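Replication initiation and membrane attachment protein (Geobacillus stearothermophilus 10, PDB 5WTN) probably helps initiate DNA replication as a tetrameric component of the bacterial primosome that also associates with a primosomal re-initiation protein. Local coordinates at residues 8-22 against 100-112. Numbering follows the deposited sequence.
Sequences LIAVDRYTVQSRGVL and DEPKLFLYELRPP
Two parallel central strands of a small mixed beta-sheet meet here, in a domain whose helices pack against one side of the sheet. Strand 13-17 runs beside strand 104-109, with an axis angle of 21°. Six backbone hydrogen bonds join them, the first from Arg13 N to Lys103 O and the last from Leu109 N to Gln17 O (2.7 Å).

Tyr14, Val16, Phe105 and Tyr107 share the face turned to helices 40-55 and 63-70. The Tyr107 side chain crosses that of Tyr14 at about a right angle, the ring planes inclined by 36°, with Tyr107 CE2 3.5 Å from Tyr14 CB. The Tyr107 hydroxyl bonds to His63, and that of Tyr14 to Glu52. On the other face, Thr15 CG2 lies alongside Leu106 CG at 3.6 Å.

Asp12 ties the two segments together just before the strands. Asp12 OD1 accepts from Lys103 N at 3.0 Å and Asp12 OD2 from Ile9 N at 2.8 Å, each from above the carboxylate plane. With an alanine here, both amides would probably lose these acceptors and the turn from Ile9 to Asp12 could shift against Lys103.

At the other end of the pairing, Ser18 OG bonds to Leu109 O and accepts from Gly20 N in an ST turn. Glu108 bends at chi2 (77°) toward Arg19. Glu108 OE2 forms a salt bridge with Arg19 NE at 2.8 Å, lying nearly in the guanidinium plane.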
loop_
_atom_site.group_PDB
_atom_site.type_symbol
_atom_site.label_atom_id
_atom_site.label_comp_id
_atom_site.label_asym_id
_atom_site.label_seq_id
_atom_site.Cartn_x
_atom_site.Cartn_y
_atom_site.Cartn_z
ATOM N N LEU A 8 -19.054 9.228 -27.529
ATOM C CA LEU A 8 -19.501 8.545 -26.325
ATOM C C LEU A 8 -20.916 8.949 -25.889
ATOM O O LEU A 8 -21.216 10.137 -25.700
ATOM C CB LEU A 8 -18.511 8.868 -25.193
ATOM C CG LEU A 8 -18.726 8.326 -23.794
ATOM C CD1 LEU A 8 -18.403 6.869 -23.803
ATOM C CD2 LEU A 8 -17.841 9.091 -22.837
ATOM N N ILE A 9 -21.783 7.958 -25.698
ATOM C CA ILE A 9 -23.114 8.206 -25.124
ATOM C C ILE A 9 -23.325 7.346 -23.873
ATOM O O ILE A 9 -22.632 6.351 -23.683
ATOM C CB ILE A 9 -24.252 7.966 -26.144
ATOM C CG1 ILE A 9 -24.275 6.513 -26.611
ATOM C CG2 ILE A 9 -24.099 8.866 -27.333
ATOM C CD1 ILE A 9 -25.349 6.220 -27.609
ATOM N N ALA A 10 -24.275 7.725 -23.023
ATOM C CA ALA A 10 -24.437 7.091 -21.710
ATOM C C ALA A 10 -24.657 5.582 -21.734
ATOM O O ALA A 10 -24.318 4.900 -20.769
ATOM C CB ALA A 10 -25.536 7.762 -20.917
ATOM N N VAL A 11 -25.225 5.055 -22.815
ATOM C CA VAL A 11 -25.549 3.633 -22.836
ATOM C C VAL A 11 -24.419 2.817 -23.413
ATOM O O VAL A 11 -24.538 1.587 -23.521
ATOM C CB VAL A 11 -26.864 3.303 -23.614
ATOM C CG1 VAL A 11 -28.083 3.804 -22.855
ATOM C CG2 VAL A 11 -26.814 3.825 -25.060
ATOM N N ASP A 12 -23.344 3.490 -23.820
ATOM C CA ASP A 12 -22.164 2.778 -24.299
ATOM C C ASP A 12 -21.557 1.992 -23.136
ATOM O O ASP A 12 -21.665 2.381 -21.961
ATOM C CB ASP A 12 -21.127 3.743 -24.884
ATOM C CG ASP A 12 -21.512 4.268 -26.263
ATOM O OD1 ASP A 12 -22.225 3.534 -26.988
ATOM O OD2 ASP A 12 -21.092 5.405 -26.628
ATOM N N ARG A 13 -20.919 0.867 -23.441
ATOM C CA ARG A 13 -20.390 0.002 -22.385
ATOM C C ARG A 13 -18.864 0.013 -22.288
ATOM O O ARG A 13 -18.173 0.165 -23.294
ATOM C CB ARG A 13 -20.888 -1.434 -22.575
ATOM C CG ARG A 13 -22.401 -1.562 -22.646
ATOM C CD ARG A 13 -22.836 -3.016 -22.589
ATOM N NE ARG A 13 -21.937 -3.886 -23.342
ATOM C CZ ARG A 13 -22.037 -4.114 -24.648
ATOM N NH1 ARG A 13 -23.000 -3.535 -25.352
ATOM N NH2 ARG A 13 -21.174 -4.920 -25.251
ATOM N N TYR A 14 -18.348 -0.154 -21.072
ATOM C CA TYR A 14 -16.907 -0.247 -20.870
ATOM C C TYR A 14 -16.486 -1.441 -20.030
ATOM O O TYR A 14 -17.297 -2.094 -19.364
ATOM C CB TYR A 14 -16.360 1.023 -20.241
ATOM C CG TYR A 14 -16.803 1.249 -18.817
ATOM C CD1 TYR A 14 -15.987 0.894 -17.743
ATOM C CD2 TYR A 14 -18.017 1.852 -18.539
ATOM C CE1 TYR A 14 -16.379 1.128 -16.427
ATOM C CE2 TYR A 14 -18.417 2.091 -17.219
ATOM C CZ TYR A 14 -17.595 1.722 -16.172
ATOM O OH TYR A 14 -17.999 1.952 -14.878
ATOM N N THR A 15 -15.195 -1.718 -20.091
ATOM C CA THR A 15 -14.535 -2.560 -19.119
ATOM C C THR A 15 -13.242 -1.851 -18.740
ATOM O O THR A 15 -12.699 -1.091 -19.546
ATOM C CB THR A 15 -14.243 -3.944 -19.691
ATOM O OG1 THR A 15 -13.522 -4.697 -18.714
ATOM C CG2 THR A 15 -13.394 -3.851 -20.953
ATOM N N VAL A 16 -12.768 -2.067 -17.515
ATOM C CA VAL A 16 -11.469 -1.549 -17.085
ATOM C C VAL A 16 -10.464 -2.677 -16.945
ATOM O O VAL A 16 -10.722 -3.666 -16.255
ATOM C CB VAL A 16 -11.542 -0.896 -15.717
ATOM C CG1 VAL A 16 -10.218 -0.172 -15.415
ATOM C CG2 VAL A 16 -12.710 0.030 -15.634
ATOM N N GLN A 17 -9.297 -2.515 -17.556
ATOM C CA GLN A 17 -8.244 -3.533 -17.455
ATOM C C GLN A 17 -6.838 -2.964 -17.223
ATOM O O GLN A 17 -6.577 -1.767 -17.451
ATOM C CB GLN A 17 -8.299 -4.460 -18.682
ATOM C CG GLN A 17 -9.534 -5.347 -18.646
ATOM C CD GLN A 17 -9.787 -6.123 -19.904
ATOM O OE1 GLN A 17 -10.858 -6.000 -20.502
ATOM N NE2 GLN A 17 -8.833 -6.955 -20.305
ATOM N N SER A 18 -5.933 -3.803 -16.729
ATOM C CA SER A 18 -4.540 -3.380 -16.631
ATOM C C SER A 18 -3.619 -4.565 -16.647
ATOM O O SER A 18 -3.965 -5.609 -16.092
ATOM C CB SER A 18 -4.309 -2.582 -15.347
ATOM O OG SER A 18 -3.137 -1.799 -15.451
ATOM N N ARG A 19 -2.439 -4.415 -17.249
ATOM C CA ARG A 19 -1.396 -5.406 -17.021
ATOM C C ARG A 19 -0.413 -4.939 -15.943
ATOM O O ARG A 19 0.536 -5.650 -15.586
ATOM C CB ARG A 19 -0.715 -5.913 -18.312
ATOM C CG ARG A 19 -0.683 -4.948 -19.497
ATOM C CD ARG A 19 -1.645 -5.349 -20.629
ATOM N NE ARG A 19 -3.037 -5.415 -20.175
ATOM C CZ ARG A 19 -3.743 -6.544 -20.068
ATOM N NH1 ARG A 19 -3.199 -7.714 -20.409
ATOM N NH2 ARG A 19 -5.000 -6.501 -19.637
ATOM N N GLY A 20 -0.656 -3.744 -15.420
ATOM C CA GLY A 20 0.119 -3.234 -14.302
ATOM C C GLY A 20 -0.659 -3.301 -12.998
ATOM O O GLY A 20 -1.869 -3.544 -12.987
ATOM N N VAL A 21 0.036 -3.099 -11.885
ATOM C CA VAL A 21 -0.645 -2.839 -10.620
ATOM C C VAL A 21 -0.263 -1.439 -10.161
ATOM O O VAL A 21 0.902 -1.032 -10.216
ATOM C CB VAL A 21 -0.345 -3.896 -9.528
ATOM C CG1 VAL A 21 -1.006 -3.507 -8.195
ATOM C CG2 VAL A 21 -0.839 -5.250 -9.975
ATOM N N LEU A 22 -1.262 -0.694 -9.739
ATOM C CA LEU A 22 -1.062 0.694 -9.416
ATOM C C LEU A 22 -0.768 0.691 -7.911
ATOM O O LEU A 22 -1.550 0.144 -7.138
ATOM C CB LEU A 22 -2.335 1.476 -9.818
ATOM C CG LEU A 22 -2.970 0.925 -11.145
ATOM C CD1 LEU A 22 -4.407 1.409 -11.544
ATOM C CD2 LEU A 22 -2.039 1.115 -12.346
ATOM N N ASP A 100 -25.088 -1.742 -35.053
ATOM C CA ASP A 100 -24.841 -0.323 -34.775
ATOM C C ASP A 100 -25.535 0.081 -33.464
ATOM O O ASP A 100 -26.771 0.029 -33.355
ATOM C CB ASP A 100 -25.260 0.580 -35.949
ATOM C CG ASP A 100 -24.254 0.550 -37.106
ATOM O OD1 ASP A 100 -23.038 0.459 -36.842
ATOM O OD2 ASP A 100 -24.674 0.620 -38.281
ATOM N N GLU A 101 -24.708 0.488 -32.496
ATOM C CA GLU A 101 -25.078 0.677 -31.083
ATOM C C GLU A 101 -25.240 -0.646 -30.300
ATOM O O GLU A 101 -25.533 -1.708 -30.880
ATOM C CB GLU A 101 -26.347 1.552 -30.916
ATOM C CG GLU A 101 -26.272 2.981 -31.477
ATOM C CD GLU A 101 -27.192 3.950 -30.730
ATOM O OE1 GLU A 101 -27.958 3.488 -29.855
ATOM O OE2 GLU A 101 -27.146 5.172 -31.005
ATOM N N PRO A 102 -25.024 -0.583 -28.973
ATOM C CA PRO A 102 -24.162 0.394 -28.295
ATOM C C PRO A 102 -22.677 -0.044 -28.300
ATOM O O PRO A 102 -22.377 -1.250 -28.251
ATOM C CB PRO A 102 -24.723 0.429 -26.860
ATOM C CG PRO A 102 -26.045 -0.301 -26.928
ATOM C CD PRO A 102 -25.849 -1.322 -28.007
ATOM N N LYS A 103 -21.769 0.931 -28.300
ATOM C CA LYS A 103 -20.334 0.673 -28.329
ATOM C C LYS A 103 -19.802 -0.046 -27.072
ATOM O O LYS A 103 -20.353 0.088 -25.967
ATOM C CB LYS A 103 -19.578 1.989 -28.498
ATOM C CG LYS A 103 -19.694 2.666 -29.846
ATOM C CD LYS A 103 -19.017 4.018 -29.745
ATOM C CE LYS A 103 -18.732 4.669 -31.079
ATOM N NZ LYS A 103 -18.023 5.960 -30.819
ATOM N N LEU A 104 -18.720 -0.801 -27.244
ATOM C CA LEU A 104 -18.033 -1.412 -26.105
ATOM C C LEU A 104 -16.580 -0.910 -25.987
ATOM O O LEU A 104 -15.750 -1.228 -26.832
ATOM C CB LEU A 104 -18.058 -2.937 -26.225
ATOM C CG LEU A 104 -17.255 -3.726 -25.187
ATOM C CD1 LEU A 104 -17.733 -3.418 -23.779
ATOM C CD2 LEU A 104 -17.321 -5.213 -25.465
ATOM N N PHE A 105 -16.282 -0.148 -24.936
ATOM C CA PHE A 105 -14.930 0.375 -24.709
ATOM C C PHE A 105 -14.085 -0.501 -23.793
ATOM O O PHE A 105 -14.596 -1.083 -22.838
ATOM C CB PHE A 105 -14.996 1.764 -24.088
ATOM C CG PHE A 105 -15.540 2.788 -25.003
ATOM C CD1 PHE A 105 -14.720 3.413 -25.917
ATOM C CD2 PHE A 105 -16.888 3.115 -24.975
ATOM C CE1 PHE A 105 -15.220 4.368 -26.781
ATOM C CE2 PHE A 105 -17.401 4.068 -25.845
ATOM C CZ PHE A 105 -16.562 4.694 -26.749
ATOM N N LEU A 106 -12.792 -0.586 -24.086
ATOM C CA LEU A 106 -11.841 -1.186 -23.166
ATOM C C LEU A 106 -10.975 -0.061 -22.612
ATOM O O LEU A 106 -10.266 0.609 -23.352
ATOM C CB LEU A 106 -10.978 -2.204 -23.904
ATOM C CG LEU A 106 -10.530 -3.449 -23.138
ATOM C CD1 LEU A 106 -9.925 -4.473 -24.084
ATOM C CD2 LEU A 106 -9.553 -3.060 -22.047
ATOM N N TYR A 107 -11.055 0.166 -21.311
ATOM C CA TYR A 107 -10.223 1.177 -20.678
ATOM C C TYR A 107 -9.051 0.495 -20.026
ATOM O O TYR A 107 -9.199 -0.164 -19.001
ATOM C CB TYR A 107 -11.025 1.916 -19.617
ATOM C CG TYR A 107 -12.053 2.830 -20.208
ATOM C CD1 TYR A 107 -11.778 3.556 -21.357
ATOM C CD2 TYR A 107 -13.307 2.953 -19.645
ATOM C CE1 TYR A 107 -12.723 4.401 -21.924
ATOM C CE2 TYR A 107 -14.265 3.796 -20.206
ATOM C CZ TYR A 107 -13.968 4.518 -21.348
ATOM O OH TYR A 107 -14.905 5.356 -21.914
ATOM N N GLU A 108 -7.878 0.660 -20.622
ATOM C CA GLU A 108 -6.677 -0.034 -20.149
ATOM C C GLU A 108 -5.818 0.934 -19.331
ATOM O O GLU A 108 -5.203 1.861 -19.860
ATOM C CB GLU A 108 -5.930 -0.652 -21.345
ATOM C CG GLU A 108 -4.460 -0.987 -21.158
ATOM C CD GLU A 108 -4.222 -2.264 -20.360
ATOM O OE1 GLU A 108 -5.211 -2.949 -19.998
ATOM O OE2 GLU A 108 -3.039 -2.584 -20.093
ATOM N N LEU A 109 -5.800 0.729 -18.024
ATOM C CA LEU A 109 -5.091 1.655 -17.151
ATOM C C LEU A 109 -3.584 1.492 -17.209
ATOM O O LEU A 109 -3.055 0.382 -17.172
ATOM C CB LEU A 109 -5.544 1.471 -15.715
ATOM C CG LEU A 109 -6.770 2.253 -15.304
ATOM C CD1 LEU A 109 -7.030 1.941 -13.874
ATOM C CD2 LEU A 109 -6.499 3.738 -15.455
ATOM N N ARG A 110 -2.879 2.606 -17.271
ATOM C CA ARG A 110 -1.428 2.565 -17.254
ATOM C C ARG A 110 -0.903 3.259 -16.002
ATOM O O ARG A 110 -1.454 4.255 -15.543
ATOM C CB ARG A 110 -0.907 3.220 -18.514
ATOM C CG ARG A 110 -1.470 2.584 -19.785
ATOM C CD ARG A 110 -0.680 3.027 -21.001
ATOM N NE ARG A 110 0.756 2.913 -20.735
ATOM C CZ ARG A 110 1.546 1.962 -21.230
ATOM N NH1 ARG A 110 1.064 1.044 -22.071
ATOM N NH2 ARG A 110 2.829 1.948 -20.889
ATOM N N PRO A 111 0.161 2.708 -15.414
ATOM C CA PRO A 111 0.781 3.326 -14.224
ATOM C C PRO A 111 1.563 4.571 -14.612
ATOM O O PRO A 111 2.011 4.685 -15.757
ATOM C CB PRO A 111 1.726 2.237 -13.729
ATOM C CG PRO A 111 1.125 0.960 -14.308
ATOM C CD PRO A 111 0.642 1.339 -15.650
ATOM N N PRO A 112 1.714 5.511 -13.679
ATOM C CA PRO A 112 2.483 6.692 -14.074
ATOM C C PRO A 112 3.952 6.376 -14.323
ATOM O O PRO A 112 4.426 5.263 -14.095
ATOM C CB PRO A 112 2.330 7.639 -12.872
ATOM C CG PRO A 112 1.807 6.804 -11.769
ATOM C CD PRO A 112 1.084 5.647 -12.362
#